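Long-range contacts in N-(5'-phosphoribosyl)anthranilate isomerase (Jonesia denitrificans, PDB 4WUI), which probably catalyses the isomerisation of N-(5-phospho-beta-D-ribosyl)anthranilate to 1-(2-carboxyphenylamino)-1-deoxy-D-ribulose 5-phosphate, the third step from chorismate to tryptophan: residues M4-G10 / P172-S178; A22-D26 / V197-R201; D26-H32 / I56-V62; V79-H85 / F100-A106. One frame throughout, in Å; residues are numbered along the deposited sequence.

Interaction 1 of 4, residues M4-G10 / P172-S178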
loop_
_atom_site.group_PDB
_atom_site.type_symbol
_atom_site.label_atom_id
_atom_site.label_comp_id
_atom_site.label_asym_id
_atom_site.label_seq_id
_atom_site.Cartn_x
_atom_site.Cartn_y
_atom_site.Cartn_z
ATOM N N MET A 4 6.047 -11.978 4.611
ATOM C CA MET A 4 4.756 -11.285 4.520
ATOM C C MET A 4 5.037 -9.802 4.486
ATOM O O MET A 4 5.329 -9.240 5.523
ATOM C CB MET A 4 3.939 -11.564 5.788
ATOM C CG MET A 4 2.732 -10.618 6.047
ATOM S SD MET A 4 1.591 -10.659 4.728
ATOM C CE MET A 4 1.407 -12.485 4.613
ATOM N N TYR A 5 5.012 -9.183 3.323
ATOM C CA TYR A 5 5.364 -7.765 3.211
ATOM C C TYR A 5 4.250 -6.898 3.793
ATOM O O TYR A 5 3.097 -7.113 3.468
ATOM C CB TYR A 5 5.592 -7.455 1.754
ATOM C CG TYR A 5 6.213 -6.130 1.401
ATOM C CD1 TYR A 5 7.575 -6.003 1.167
ATOM C CD2 TYR A 5 5.454 -5.003 1.226
ATOM C CE1 TYR A 5 8.149 -4.824 0.736
ATOM C CE2 TYR A 5 6.016 -3.804 0.807
ATOM C CZ TYR A 5 7.364 -3.725 0.541
ATOM O OH TYR A 5 7.843 -2.553 0.042
ATOM N N ILE A 6 4.605 -5.925 4.632
ATOM C CA ILE A 6 3.615 -5.048 5.262
ATOM C C ILE A 6 3.877 -3.598 4.882
ATOM O O ILE A 6 4.937 -3.054 5.206
ATOM C CB ILE A 6 3.616 -5.173 6.790
ATOM C CG1 ILE A 6 3.246 -6.605 7.213
ATOM C CG2 ILE A 6 2.667 -4.153 7.398
ATOM C CD1 ILE A 6 3.398 -6.888 8.719
ATOM N N LYS A 7 2.900 -2.996 4.214
ATOM C CA LYS A 7 2.918 -1.575 3.896
ATOM C C LYS A 7 1.849 -0.852 4.694
ATOM O O LYS A 7 0.695 -1.261 4.704
ATOM C CB LYS A 7 2.657 -1.352 2.408
ATOM C CG LYS A 7 2.597 0.142 2.054
ATOM C CD LYS A 7 2.781 0.369 0.575
ATOM C CE LYS A 7 2.290 1.686 0.098
ATOM N NZ LYS A 7 0.851 1.638 -0.271
ATOM N N VAL A 8 2.249 0.254 5.322
ATOM C CA VAL A 8 1.307 1.200 5.897
ATOM C C VAL A 8 1.264 2.389 4.948
ATOM O O VAL A 8 2.301 2.977 4.622
ATOM C CB VAL A 8 1.707 1.632 7.302
ATOM C CG1 VAL A 8 0.595 2.481 7.883
ATOM C CG2 VAL A 8 1.986 0.396 8.180
ATOM N N CYS A 9 0.064 2.709 4.481
ATOM C CA CYS A 9 -0.107 3.728 3.460
ATOM C C CYS A 9 -0.718 4.990 4.029
ATOM O O CYS A 9 -1.494 4.952 4.962
ATOM C CB CYS A 9 -0.979 3.197 2.321
ATOM S SG CYS A 9 -0.762 4.178 0.812
ATOM N N GLY A 10 -0.408 6.123 3.430
ATOM C CA GLY A 10 -1.060 7.350 3.817
ATOM C C GLY A 10 -0.596 7.937 5.132
ATOM O O GLY A 10 -1.421 8.427 5.906
ATOM N N PRO A 172 -1.796 -13.886 1.340
ATOM C CA PRO A 172 -1.278 -12.964 0.332
ATOM C C PRO A 172 0.237 -12.834 0.410
ATOM O O PRO A 172 0.830 -13.060 1.461
ATOM C CB PRO A 172 -1.931 -11.634 0.704
ATOM C CG PRO A 172 -2.002 -11.723 2.212
ATOM C CD PRO A 172 -2.357 -13.191 2.495
ATOM N N TRP A 173 0.864 -12.364 -0.659
ATOM C CA TRP A 173 2.282 -12.091 -0.667
ATOM C C TRP A 173 2.633 -10.968 0.322
ATOM O O TRP A 173 3.714 -10.963 0.924
ATOM C CB TRP A 173 2.699 -11.778 -2.114
ATOM C CG TRP A 173 4.142 -11.663 -2.409
ATOM C CD1 TRP A 173 4.923 -12.653 -2.918
ATOM C CD2 TRP A 173 4.990 -10.507 -2.300
ATOM N NE1 TRP A 173 6.185 -12.203 -3.138
ATOM C CE2 TRP A 173 6.267 -10.887 -2.770
ATOM C CE3 TRP A 173 4.777 -9.181 -1.896
ATOM C CZ2 TRP A 173 7.324 -9.988 -2.831
ATOM C CZ3 TRP A 173 5.845 -8.303 -1.946
ATOM C CH2 TRP A 173 7.089 -8.706 -2.404
ATOM N N GLY A 174 1.719 -10.012 0.493
ATOM C CA GLY A 174 1.850 -8.963 1.476
ATOM C C GLY A 174 0.506 -8.276 1.657
ATOM O O GLY A 174 -0.486 -8.635 1.001
ATOM N N VAL A 175 0.484 -7.280 2.548
ATOM C CA VAL A 175 -0.740 -6.532 2.854
ATOM C C VAL A 175 -0.441 -5.035 2.852
ATOM O O VAL A 175 0.695 -4.603 3.101
ATOM C CB VAL A 175 -1.353 -6.948 4.223
ATOM C CG1 VAL A 175 -1.858 -8.376 4.167
ATOM C CG2 VAL A 175 -0.353 -6.755 5.362
ATOM N N ASP A 176 -1.489 -4.269 2.591
ATOM C CA ASP A 176 -1.473 -2.809 2.615
ATOM C C ASP A 176 -2.599 -2.352 3.524
ATOM O O ASP A 176 -3.723 -2.844 3.404
ATOM C CB ASP A 176 -1.707 -2.295 1.186
ATOM C CG ASP A 176 -1.457 -0.804 1.016
ATOM O OD1 ASP A 176 -0.289 -0.398 1.090
ATOM O OD2 ASP A 176 -2.402 -0.042 0.771
ATOM N N VAL A 177 -2.306 -1.392 4.402
ATOM C CA VAL A 177 -3.288 -0.894 5.372
ATOM C C VAL A 177 -3.190 0.618 5.431
ATOM O O VAL A 177 -2.120 1.186 5.355
ATOM C CB VAL A 177 -3.041 -1.540 6.777
ATOM C CG1 VAL A 177 -1.705 -1.186 7.363
ATOM C CG2 VAL A 177 -4.169 -1.257 7.770
ATOM N N SER A 178 -4.339 1.267 5.633
ATOM C CA SER A 178 -4.405 2.715 5.754
ATOM C C SER A 178 -5.505 3.105 6.747
ATOM O O SER A 178 -5.204 3.430 7.892
ATOM C CB SER A 178 -4.588 3.395 4.411
ATOM O OG SER A 178 -4.649 4.806 4.643
#
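Lys7 and Asp176 lie side by side where strand 5-8 joins strand 174-177 in parallel, the seam that closes the (beta-alpha)8 barrel. The lysine chain wraps round one carboxylate oxygen. Its CB and CE skirt Asp176 OD1, while CG and CD come closer, Lys7 CG to 3.1 Å of Asp176 OD1. The chain runs extended as far as CE, then bends (chi4 -88°), which turns NZ back to a 2.7 Å salt bridge with Asp176 OD1. NZ arrives on the syn side, 25° out of the carboxylate plane, and also bonds Gln83 across the interior. A leucine in its place would probably leave the buried Asp176 carboxylate without its positive mate and Gln83 without this donor. Five backbone hydrogen bonds zip the strands from Tyr5 to Cys9. Gly174 suits its place because a CB there would collide with Tyr5 O. Beside it, Trp173 CZ3 packs on Tyr5 CB at 3.8 Å, the two rings inclined by 31°. On the outer face, branched Ile6, Val8, Val175 and Val177 pair as neighbours, with Phe196 and Ala200 of helix 190-204 above. At the strand start, Met4 curls its flexible thioether under Gly174, SD 3.7 Å from Gly174 CA, and its CE reaches Pro172 O at 3.3 Å.

Interaction 2 of 4, residues A22-D26 / V197-R201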
loop_
_atom_site.group_PDB
_atom_site.type_symbol
_atom_site.label_atom_id
_atom_site.label_comp_id
_atom_site.label_asym_id
_atom_site.label_seq_id
_atom_site.Cartn_x
_atom_site.Cartn_y
_atom_site.Cartn_z
ATOM N N ALA A 22 9.279 1.534 14.445
ATOM C CA ALA A 22 9.335 0.722 15.653
ATOM C C ALA A 22 8.713 -0.660 15.435
ATOM O O ALA A 22 9.126 -1.627 16.068
ATOM C CB ALA A 22 8.665 1.435 16.815
ATOM N N ALA A 23 7.713 -0.738 14.572
ATOM C CA ALA A 23 7.039 -1.998 14.241
ATOM C C ALA A 23 7.751 -2.734 13.097
ATOM O O ALA A 23 7.332 -3.815 12.714
ATOM C CB ALA A 23 5.618 -1.726 13.845
ATOM N N HIS A 24 8.810 -2.164 12.542
ATOM C CA HIS A 24 9.581 -2.797 11.471
ATOM C C HIS A 24 8.714 -3.144 10.272
ATOM O O HIS A 24 8.818 -4.249 9.731
ATOM C CB HIS A 24 10.369 -3.994 12.004
ATOM C CG HIS A 24 11.346 -3.585 13.053
ATOM N ND1 HIS A 24 11.046 -3.530 14.396
ATOM C CD2 HIS A 24 12.583 -3.051 12.935
ATOM C CE1 HIS A 24 12.096 -3.090 15.073
ATOM N NE2 HIS A 24 13.041 -2.784 14.203
ATOM N N VAL A 25 7.885 -2.201 9.847
ATOM C CA VAL A 25 7.150 -2.388 8.601
ATOM C C VAL A 25 8.118 -2.438 7.425
ATOM O O VAL A 25 9.273 -2.039 7.502
ATOM C CB VAL A 25 6.075 -1.311 8.372
ATOM C CG1 VAL A 25 5.078 -1.234 9.543
ATOM C CG2 VAL A 25 6.706 0.041 8.041
ATOM N N ASP A 26 7.603 -2.892 6.289
ATOM C CA ASP A 26 8.397 -2.978 5.077
ATOM C C ASP A 26 8.293 -1.794 4.154
ATOM O O ASP A 26 9.215 -1.546 3.357
ATOM C CB ASP A 26 8.048 -4.255 4.329
ATOM C CG ASP A 26 8.268 -5.452 5.198
ATOM O OD1 ASP A 26 9.391 -5.672 5.645
ATOM O OD2 ASP A 26 7.289 -6.155 5.489
ATOM N N VAL A 197 0.622 -4.888 13.061
ATOM C CA VAL A 197 1.799 -5.661 12.759
ATOM C C VAL A 197 1.858 -6.912 13.653
ATOM O O VAL A 197 2.211 -8.003 13.194
ATOM C CB VAL A 197 3.050 -4.799 12.826
ATOM C CG1 VAL A 197 4.289 -5.638 12.674
ATOM C CG2 VAL A 197 2.992 -3.696 11.760
ATOM N N GLN A 198 1.532 -6.757 14.937
ATOM C CA GLN A 198 1.525 -7.901 15.835
ATOM C C GLN A 198 0.554 -8.964 15.335
ATOM O O GLN A 198 0.876 -10.148 15.283
ATOM C CB GLN A 198 1.149 -7.475 17.240
ATOM C CG GLN A 198 1.109 -8.636 18.212
ATOM C CD GLN A 198 0.826 -8.170 19.612
ATOM O OE1 GLN A 198 1.548 -7.331 20.143
ATOM N NE2 GLN A 198 -0.210 -8.706 20.226
ATOM N N ALA A 199 -0.647 -8.566 14.987
ATOM C CA ALA A 199 -1.656 -9.498 14.510
ATOM C C ALA A 199 -1.201 -10.188 13.221
ATOM O O ALA A 199 -1.363 -11.410 13.052
ATOM C CB ALA A 199 -2.986 -8.789 14.287
ATOM N N ALA A 200 -0.633 -9.413 12.300
ATOM C CA ALA A 200 -0.243 -9.927 10.989
ATOM C C ALA A 200 0.930 -10.918 11.133
ATOM O O ALA A 200 0.932 -11.980 10.511
ATOM C CB ALA A 200 0.127 -8.789 10.077
ATOM N N ARG A 201 1.946 -10.560 11.910
ATOM C CA ARG A 201 3.125 -11.404 12.060
ATOM C C ARG A 201 2.873 -12.600 12.939
ATOM O O ARG A 201 3.594 -13.601 12.865
ATOM C CB ARG A 201 4.280 -10.615 12.620
ATOM C CG ARG A 201 4.815 -9.740 11.579
ATOM C CD ARG A 201 6.181 -9.214 11.942
ATOM N NE ARG A 201 6.634 -8.412 10.828
ATOM C CZ ARG A 201 7.180 -7.211 10.926
ATOM N NH1 ARG A 201 7.453 -6.623 12.109
ATOM N NH2 ARG A 201 7.491 -6.602 9.801
HETATM O O HOH W 1 7.068 -7.934 7.364
#
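Arg201 reaches from helix 190-204 to the turn after helix 14-22 and grips two successive carbonyls there, a task that suits a long side chain with several N-H groups. Of the two hydrogen bonds, Arg201 NH2 to His24 O is the shorter and straighter, 2.7 Å, with the oxygen close to the guanidinium plane but the donor well above the carbonyl plane. The other, Arg201 NH1 to Ala23 O at 2.9 Å, is bent (137° at the hydrogen). An extended chain from CG to NE lets the guanidinium span the gap. Opposite charge probably helps: Asp26 OD2 lies 4.3 Å from Arg201 NH2, too far for a salt bridge. A water accepts from Arg201 NH2 and donates to Asp26 OD2 at 2.6 Å, while the same OD2 also takes the backbone N-H of Ile6. Apolar contact is left to small and branched groups, with Val197 CG2 lying 3.9 Å from Ala23 CB and equally near Val25 CG1, the Val25 and Val197 side chains crossing at about a right angle. The carbonyls being gripped belong to a helix end, whose partial negative charge would probably welcome the arginine. His24, at positive phi (57°), closes that end as a Schellman motif, the helix-to-strand turn here leading into strand 27-32 of the TIM barrel.

Interaction 3 of 4, residues D26-H32 / I56-V62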
loop_
_atom_site.group_PDB
_atom_site.type_symbol
_atom_site.label_atom_id
_atom_site.label_comp_id
_atom_site.label_asym_id
_atom_site.label_seq_id
_atom_site.Cartn_x
_atom_site.Cartn_y
_atom_site.Cartn_z
ATOM N N ASP A 26 7.603 -2.892 6.289
ATOM C CA ASP A 26 8.397 -2.978 5.077
ATOM C C ASP A 26 8.293 -1.794 4.154
ATOM O O ASP A 26 9.215 -1.546 3.357
ATOM C CB ASP A 26 8.048 -4.255 4.329
ATOM C CG ASP A 26 8.268 -5.452 5.198
ATOM O OD1 ASP A 26 9.391 -5.672 5.645
ATOM O OD2 ASP A 26 7.289 -6.155 5.489
ATOM N N ALA A 27 7.185 -1.048 4.233
ATOM C CA ALA A 27 6.965 0.094 3.335
ATOM C C ALA A 27 6.083 1.113 4.007
ATOM O O ALA A 27 5.207 0.768 4.822
ATOM C CB ALA A 27 6.336 -0.335 2.009
ATOM N N ILE A 28 6.293 2.363 3.613
ATOM C CA ILE A 28 5.464 3.499 4.016
ATOM C C ILE A 28 5.037 4.226 2.759
ATOM O O ILE A 28 5.886 4.564 1.909
ATOM C CB ILE A 28 6.232 4.486 4.937
ATOM C CG1 ILE A 28 6.473 3.863 6.299
ATOM C CG2 ILE A 28 5.478 5.810 5.038
ATOM C CD1 ILE A 28 7.475 4.646 7.196
ATOM N N GLY A 29 3.733 4.472 2.622
ATOM C CA GLY A 29 3.200 5.277 1.545
ATOM C C GLY A 29 2.913 6.714 1.937
ATOM O O GLY A 29 2.373 6.983 2.993
ATOM N N PHE A 30 3.268 7.612 1.030
ATOM C CA PHE A 30 2.993 9.049 1.115
ATOM C C PHE A 30 2.081 9.387 -0.050
ATOM O O PHE A 30 2.464 9.208 -1.218
ATOM C CB PHE A 30 4.297 9.844 1.038
ATOM C CG PHE A 30 5.254 9.537 2.160
ATOM C CD1 PHE A 30 4.889 9.741 3.494
ATOM C CD2 PHE A 30 6.529 9.051 1.909
ATOM C CE1 PHE A 30 5.781 9.448 4.523
ATOM C CE2 PHE A 30 7.400 8.760 2.968
ATOM C CZ PHE A 30 7.018 8.965 4.254
ATOM N N VAL A 31 0.875 9.832 0.266
ATOM C CA VAL A 31 -0.146 10.071 -0.731
ATOM C C VAL A 31 -0.072 11.490 -1.269
ATOM O O VAL A 31 -0.037 12.454 -0.508
ATOM C CB VAL A 31 -1.532 9.790 -0.134
ATOM C CG1 VAL A 31 -2.668 10.261 -1.048
ATOM C CG2 VAL A 31 -1.670 8.328 0.207
ATOM N N HIS A 32 -0.055 11.603 -2.598
ATOM C CA HIS A 32 -0.164 12.853 -3.292
ATOM C C HIS A 32 -1.371 12.721 -4.193
ATOM O O HIS A 32 -1.314 12.051 -5.220
ATOM C CB HIS A 32 1.085 13.139 -4.111
ATOM C CG HIS A 32 1.040 14.445 -4.815
ATOM N ND1 HIS A 32 1.229 15.663 -4.188
ATOM C CD2 HIS A 32 0.836 14.717 -6.116
ATOM C CE1 HIS A 32 1.122 16.633 -5.076
ATOM N NE2 HIS A 32 0.881 16.085 -6.252
ATOM N N ILE A 56 13.047 0.506 5.079
ATOM C CA ILE A 56 11.670 0.707 4.652
ATOM C C ILE A 56 11.652 1.239 3.228
ATOM O O ILE A 56 12.346 2.209 2.931
ATOM C CB ILE A 56 10.922 1.683 5.596
ATOM C CG1 ILE A 56 10.811 1.080 6.998
ATOM C CG2 ILE A 56 9.543 2.049 5.054
ATOM C CD1 ILE A 56 10.055 1.934 8.008
ATOM N N ASP A 57 10.863 0.617 2.352
ATOM C CA ASP A 57 10.615 1.172 1.044
ATOM C C ASP A 57 9.647 2.350 1.163
ATOM O O ASP A 57 8.547 2.200 1.689
ATOM C CB ASP A 57 9.977 0.088 0.140
ATOM C CG ASP A 57 10.909 -1.031 -0.253
ATOM O OD1 ASP A 57 12.113 -0.784 -0.375
ATOM O OD2 ASP A 57 10.417 -2.156 -0.497
ATOM N N THR A 58 10.050 3.504 0.661
ATOM C CA THR A 58 9.154 4.642 0.594
ATOM C C THR A 58 8.415 4.629 -0.743
ATOM O O THR A 58 8.994 4.353 -1.792
ATOM C CB THR A 58 9.938 5.942 0.785
ATOM O OG1 THR A 58 10.947 6.031 -0.219
ATOM C CG2 THR A 58 10.532 6.048 2.178
ATOM N N VAL A 59 7.124 4.945 -0.689
ATOM C CA VAL A 59 6.248 4.814 -1.828
ATOM C C VAL A 59 5.479 6.107 -2.020
ATOM O O VAL A 59 4.770 6.555 -1.118
ATOM C CB VAL A 59 5.254 3.640 -1.627
ATOM C CG1 VAL A 59 4.426 3.435 -2.887
ATOM C CG2 VAL A 59 5.974 2.359 -1.215
ATOM N N LEU A 60 5.602 6.705 -3.202
ATOM C CA LEU A 60 4.765 7.831 -3.607
ATOM C C LEU A 60 3.507 7.258 -4.221
ATOM O O LEU A 60 3.575 6.503 -5.195
ATOM C CB LEU A 60 5.489 8.714 -4.621
ATOM C CG LEU A 60 4.650 9.824 -5.222
ATOM C CD1 LEU A 60 4.256 10.846 -4.142
ATOM C CD2 LEU A 60 5.376 10.522 -6.336
ATOM N N VAL A 61 2.352 7.622 -3.654
ATOM C CA VAL A 61 1.070 7.097 -4.103
ATOM C C VAL A 61 0.286 8.205 -4.788
ATOM O O VAL A 61 -0.017 9.219 -4.159
ATOM C CB VAL A 61 0.272 6.525 -2.904
ATOM C CG1 VAL A 61 -1.043 5.985 -3.349
ATOM C CG2 VAL A 61 1.079 5.479 -2.155
ATOM N N VAL A 62 -0.002 8.043 -6.081
ATOM C CA VAL A 62 -0.722 9.035 -6.857
ATOM C C VAL A 62 -1.995 8.450 -7.454
ATOM O O VAL A 62 -2.153 7.233 -7.592
ATOM C CB VAL A 62 0.163 9.635 -7.982
ATOM C CG1 VAL A 62 1.285 10.458 -7.387
ATOM C CG2 VAL A 62 0.730 8.526 -8.879
#
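Ile28 and Ile56 meet by their branches, Ile28 CD1 lying 3.8 Å from Ile56 CD1. The other branch of Ile56, CG2, is anti to its own nitrogen and presses on the backbone instead, 3.6 Å from Ile28 N. On the same outer face Phe30 turns an edge to Thr58 CG2, at 4.2 Å from CE2, while Ile28 CG2 from its own strand rests on one face of the ring. Further along, His32 CB touches Leu60 CD1 at 3.9 Å, and Val62 CG1 sits at the imidazole edge. Six backbone hydrogen bonds hold the parallel strands in place, that from Phe30 N to Val59 O being 2.8 Å long and almost straight. On the interior face Ala27 fits beside Asp57, and Gly29 leaves room for Val61 CG2, on which a CB would press. In the next shell, Tyr5 and Arg102 fix the Asp57 carboxylate, and Thr58 OG1 accepts from Ser80 N. Leu40 O holds His32 ND1, while NE2 bonds a citrate. Strands 27-32 and 57-62 are successive members of a beta-alpha-beta unit of the barrel; its connecting helix 42-50 covers Phe30, His32 and Leu60, helix 67-77 covers Leu60 and Val62, and strands 5-8 and 81-84 continue the sheet.

Interaction 4 of 4, residues V79-H85 / F100-A106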
loop_
_atom_site.group_PDB
_atom_site.type_symbol
_atom_site.label_atom_id
_atom_site.label_comp_id
_atom_site.label_asym_id
_atom_site.label_seq_id
_atom_site.Cartn_x
_atom_site.Cartn_y
_atom_site.Cartn_z
ATOM N N VAL A 79 11.668 8.961 -3.429
ATOM C CA VAL A 79 11.030 7.725 -3.004
ATOM C C VAL A 79 11.641 6.506 -3.729
ATOM O O VAL A 79 12.222 6.597 -4.811
ATOM C CB VAL A 79 9.522 7.743 -3.219
ATOM C CG1 VAL A 79 8.854 8.788 -2.323
ATOM C CG2 VAL A 79 9.161 7.919 -4.693
ATOM N N SER A 80 11.437 5.344 -3.129
ATOM C CA SER A 80 11.848 4.070 -3.707
ATOM C C SER A 80 10.906 3.625 -4.832
ATOM O O SER A 80 11.347 2.989 -5.793
ATOM C CB SER A 80 11.843 2.971 -2.613
ATOM O OG SER A 80 12.336 3.348 -1.320
ATOM N N VAL A 81 9.611 3.846 -4.659
ATOM C CA VAL A 81 8.567 3.231 -5.478
ATOM C C VAL A 81 7.520 4.281 -5.864
ATOM O O VAL A 81 7.163 5.120 -5.042
ATOM C CB VAL A 81 7.851 2.111 -4.695
ATOM C CG1 VAL A 81 6.695 1.512 -5.457
ATOM C CG2 VAL A 81 8.808 1.026 -4.239
ATOM N N LEU A 82 7.035 4.186 -7.099
ATOM C CA LEU A 82 5.868 4.934 -7.567
ATOM C C LEU A 82 4.677 4.001 -7.663
ATOM O O LEU A 82 4.712 3.044 -8.447
ATOM C CB LEU A 82 6.177 5.566 -8.925
ATOM C CG LEU A 82 5.019 6.300 -9.604
ATOM C CD1 LEU A 82 4.501 7.457 -8.769
ATOM C CD2 LEU A 82 5.448 6.807 -10.973
ATOM N N GLN A 83 3.624 4.246 -6.867
ATOM C CA GLN A 83 2.413 3.457 -6.865
ATOM C C GLN A 83 1.287 4.238 -7.551
ATOM O O GLN A 83 0.955 5.356 -7.132
ATOM C CB GLN A 83 1.987 3.074 -5.433
ATOM C CG GLN A 83 0.701 2.310 -5.364
ATOM C CD GLN A 83 0.248 2.025 -3.956
ATOM O OE1 GLN A 83 1.048 1.651 -3.100
ATOM N NE2 GLN A 83 -1.040 2.197 -3.699
ATOM N N LEU A 84 0.700 3.637 -8.586
ATOM C CA LEU A 84 -0.329 4.247 -9.402
ATOM C C LEU A 84 -1.682 3.653 -9.041
ATOM O O LEU A 84 -1.892 2.440 -9.111
ATOM C CB LEU A 84 -0.038 3.957 -10.880
ATOM C CG LEU A 84 1.309 4.439 -11.372
ATOM C CD1 LEU A 84 1.546 3.991 -12.809
ATOM C CD2 LEU A 84 1.458 5.929 -11.214
ATOM N N HIS A 85 -2.625 4.518 -8.687
ATOM C CA HIS A 85 -3.968 4.051 -8.414
ATOM C C HIS A 85 -4.678 3.597 -9.699
ATOM O O HIS A 85 -4.173 3.747 -10.820
ATOM C CB HIS A 85 -4.743 5.157 -7.746
ATOM C CG HIS A 85 -5.857 4.687 -6.868
ATOM N ND1 HIS A 85 -7.182 5.011 -7.092
ATOM C CD2 HIS A 85 -5.837 3.967 -5.718
ATOM C CE1 HIS A 85 -7.932 4.498 -6.129
ATOM N NE2 HIS A 85 -7.139 3.853 -5.286
ATOM N N PHE A 100 11.080 4.617 -14.571
ATOM C CA PHE A 100 11.329 4.671 -13.118
ATOM C C PHE A 100 11.520 3.236 -12.660
ATOM O O PHE A 100 10.857 2.352 -13.178
ATOM C CB PHE A 100 10.135 5.339 -12.394
ATOM C CG PHE A 100 10.416 5.621 -10.940
ATOM C CD1 PHE A 100 11.176 6.724 -10.558
ATOM C CD2 PHE A 100 10.017 4.719 -9.962
ATOM C CE1 PHE A 100 11.506 6.946 -9.249
ATOM C CE2 PHE A 100 10.352 4.939 -8.641
ATOM C CZ PHE A 100 11.105 6.048 -8.289
ATOM N N PRO A 101 12.474 2.986 -11.730
ATOM C CA PRO A 101 12.898 1.604 -11.431
ATOM C C PRO A 101 11.833 0.682 -10.835
ATOM O O PRO A 101 11.864 -0.528 -11.112
ATOM C CB PRO A 101 14.056 1.807 -10.431
ATOM C CG PRO A 101 14.644 3.097 -10.882
ATOM C CD PRO A 101 13.456 3.948 -11.194
ATOM N N ARG A 102 10.916 1.229 -10.037
ATOM C CA ARG A 102 9.962 0.431 -9.257
ATOM C C ARG A 102 8.596 1.064 -9.340
ATOM O O ARG A 102 8.373 2.128 -8.780
ATOM C CB ARG A 102 10.406 0.319 -7.802
ATOM C CG ARG A 102 11.819 -0.209 -7.600
ATOM C CD ARG A 102 12.174 -0.379 -6.139
ATOM N NE ARG A 102 11.372 -1.426 -5.545
ATOM C CZ ARG A 102 11.301 -1.638 -4.245
ATOM N NH1 ARG A 102 12.042 -0.932 -3.393
ATOM N NH2 ARG A 102 10.475 -2.548 -3.774
ATOM N N VAL A 103 7.701 0.426 -10.101
ATOM C CA VAL A 103 6.333 0.902 -10.312
ATOM C C VAL A 103 5.355 -0.153 -9.846
ATOM O O VAL A 103 5.496 -1.333 -10.192
ATOM C CB VAL A 103 6.091 1.304 -11.777
ATOM C CG1 VAL A 103 4.634 1.678 -12.020
ATOM C CG2 VAL A 103 7.049 2.440 -12.175
ATOM N N TRP A 104 4.380 0.258 -9.045
ATOM C CA TRP A 104 3.313 -0.612 -8.563
ATOM C C TRP A 104 2.003 -0.189 -9.221
ATOM O O TRP A 104 1.719 0.993 -9.341
ATOM C CB TRP A 104 3.198 -0.574 -7.051
ATOM C CG TRP A 104 4.375 -1.108 -6.308
ATOM C CD1 TRP A 104 5.506 -1.656 -6.806
ATOM C CD2 TRP A 104 4.489 -1.180 -4.896
ATOM N NE1 TRP A 104 6.335 -2.047 -5.799
ATOM C CE2 TRP A 104 5.730 -1.779 -4.605
ATOM C CE3 TRP A 104 3.668 -0.765 -3.850
ATOM C CZ2 TRP A 104 6.184 -1.951 -3.298
ATOM C CZ3 TRP A 104 4.120 -0.963 -2.560
ATOM C CH2 TRP A 104 5.360 -1.526 -2.292
ATOM N N ARG A 105 1.241 -1.188 -9.648
ATOM C CA ARG A 105 -0.061 -1.058 -10.275
ATOM C C ARG A 105 -1.106 -1.386 -9.178
ATOM O O ARG A 105 -1.106 -2.454 -8.627
ATOM C CB ARG A 105 -0.155 -2.008 -11.538
ATOM C CG ARG A 105 -1.494 -1.998 -12.262
ATOM C CD ARG A 105 -1.461 -2.613 -13.632
ATOM N NE ARG A 105 -1.181 -4.038 -13.650
ATOM C CZ ARG A 105 -2.082 -5.010 -13.724
ATOM N NH1 ARG A 105 -3.367 -4.765 -13.675
ATOM N NH2 ARG A 105 -1.660 -6.255 -13.759
ATOM N N ALA A 106 -1.957 -0.459 -8.787
ATOM C CA ALA A 106 -3.059 -0.737 -7.896
ATOM C C ALA A 106 -4.364 -0.884 -8.687
ATOM O O ALA A 106 -4.570 -0.196 -9.692
ATOM C CB ALA A 106 -3.203 0.370 -6.830
HETATM O O HOH W 2 -2.668 1.170 -11.523
#
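In the beta-alpha-beta unit made by strand 81-84, helix 90-99 and strand 103-108, Val81 is wedged between two flat groups of segment 100-106. Its CG1 stands over the face of the Trp104 five-membered ring, a CH-pi contact 3.4 Å from the centroid and 3° off the normal. The other methyl, Val81 CG2, lies over the centre of one face of the Arg102 guanidinium, 3.6 Å from CZ. A beta-branched residue fits here because each methyl serves one plane. With CG anti to the carbonyl carbon (chi1 -65°) and chi2 near zero, the indole folds back toward the beginning of the strand and under Val81. At the far side of the indole, Gln83 OE1 lies by the ring edge, 3.6 Å from Trp104 CE3, although its hydrogen bond goes to Lys7 NZ. The indole and guanidinium belong to the N-terminal end of the TIM barrel, where Glu123 takes both Trp104 NE1 and Arg102 NH2, and Asp57 takes Arg102 NH1. A leucine at Trp104 would probably leave Val81 CG1 without its aromatic face and Glu123 without one donor. Outside the barrel, Phe100 turns its edge to the turn before strand 81-84, CZ 3.7 Å from Val79 O, and its CD2 touches Leu82 CB at 4.1 Å; Leu71 and Ala74 of helix 67-77 pack on it. Leu84 CD1 meets Val103 CG1 at 3.9 Å under Val93 and Ala96 of helix 90-99, an apolar layer between sheet and helix. Four backbone hydrogen bonds join the parallel strands, the last from Ala106 N to Leu84 O, 2.9 Å.

Overall arrangement
Interactions 1, 3 and 4 are seams of one eight-stranded barrel; interaction 2 ties the turn after helix 14-22 to helix 190-204, outside the sheet. Interactions 3 and 4, their centres 9 Å apart, are stitched directly, Leu60 O accepting from Gln83 N at 2.8 Å. Interaction 1 meets both through the interior: Tyr5 OH bonds Asp57 OD2 at 2.7 Å, and Lys7 NZ bonds Gln83 OE1 at 2.8 Å. Asp26, shared by interactions 2 and 3, accepts from Ile6 N of interaction 1. Interactions 2 and 4 do not touch, their centres lying 22 Å apart. A bound citrate, about 3 Å from the side chains of both Asp176 and His32, may mark the pocket at the C-terminal strand ends, where TIM-barrel active sites lie.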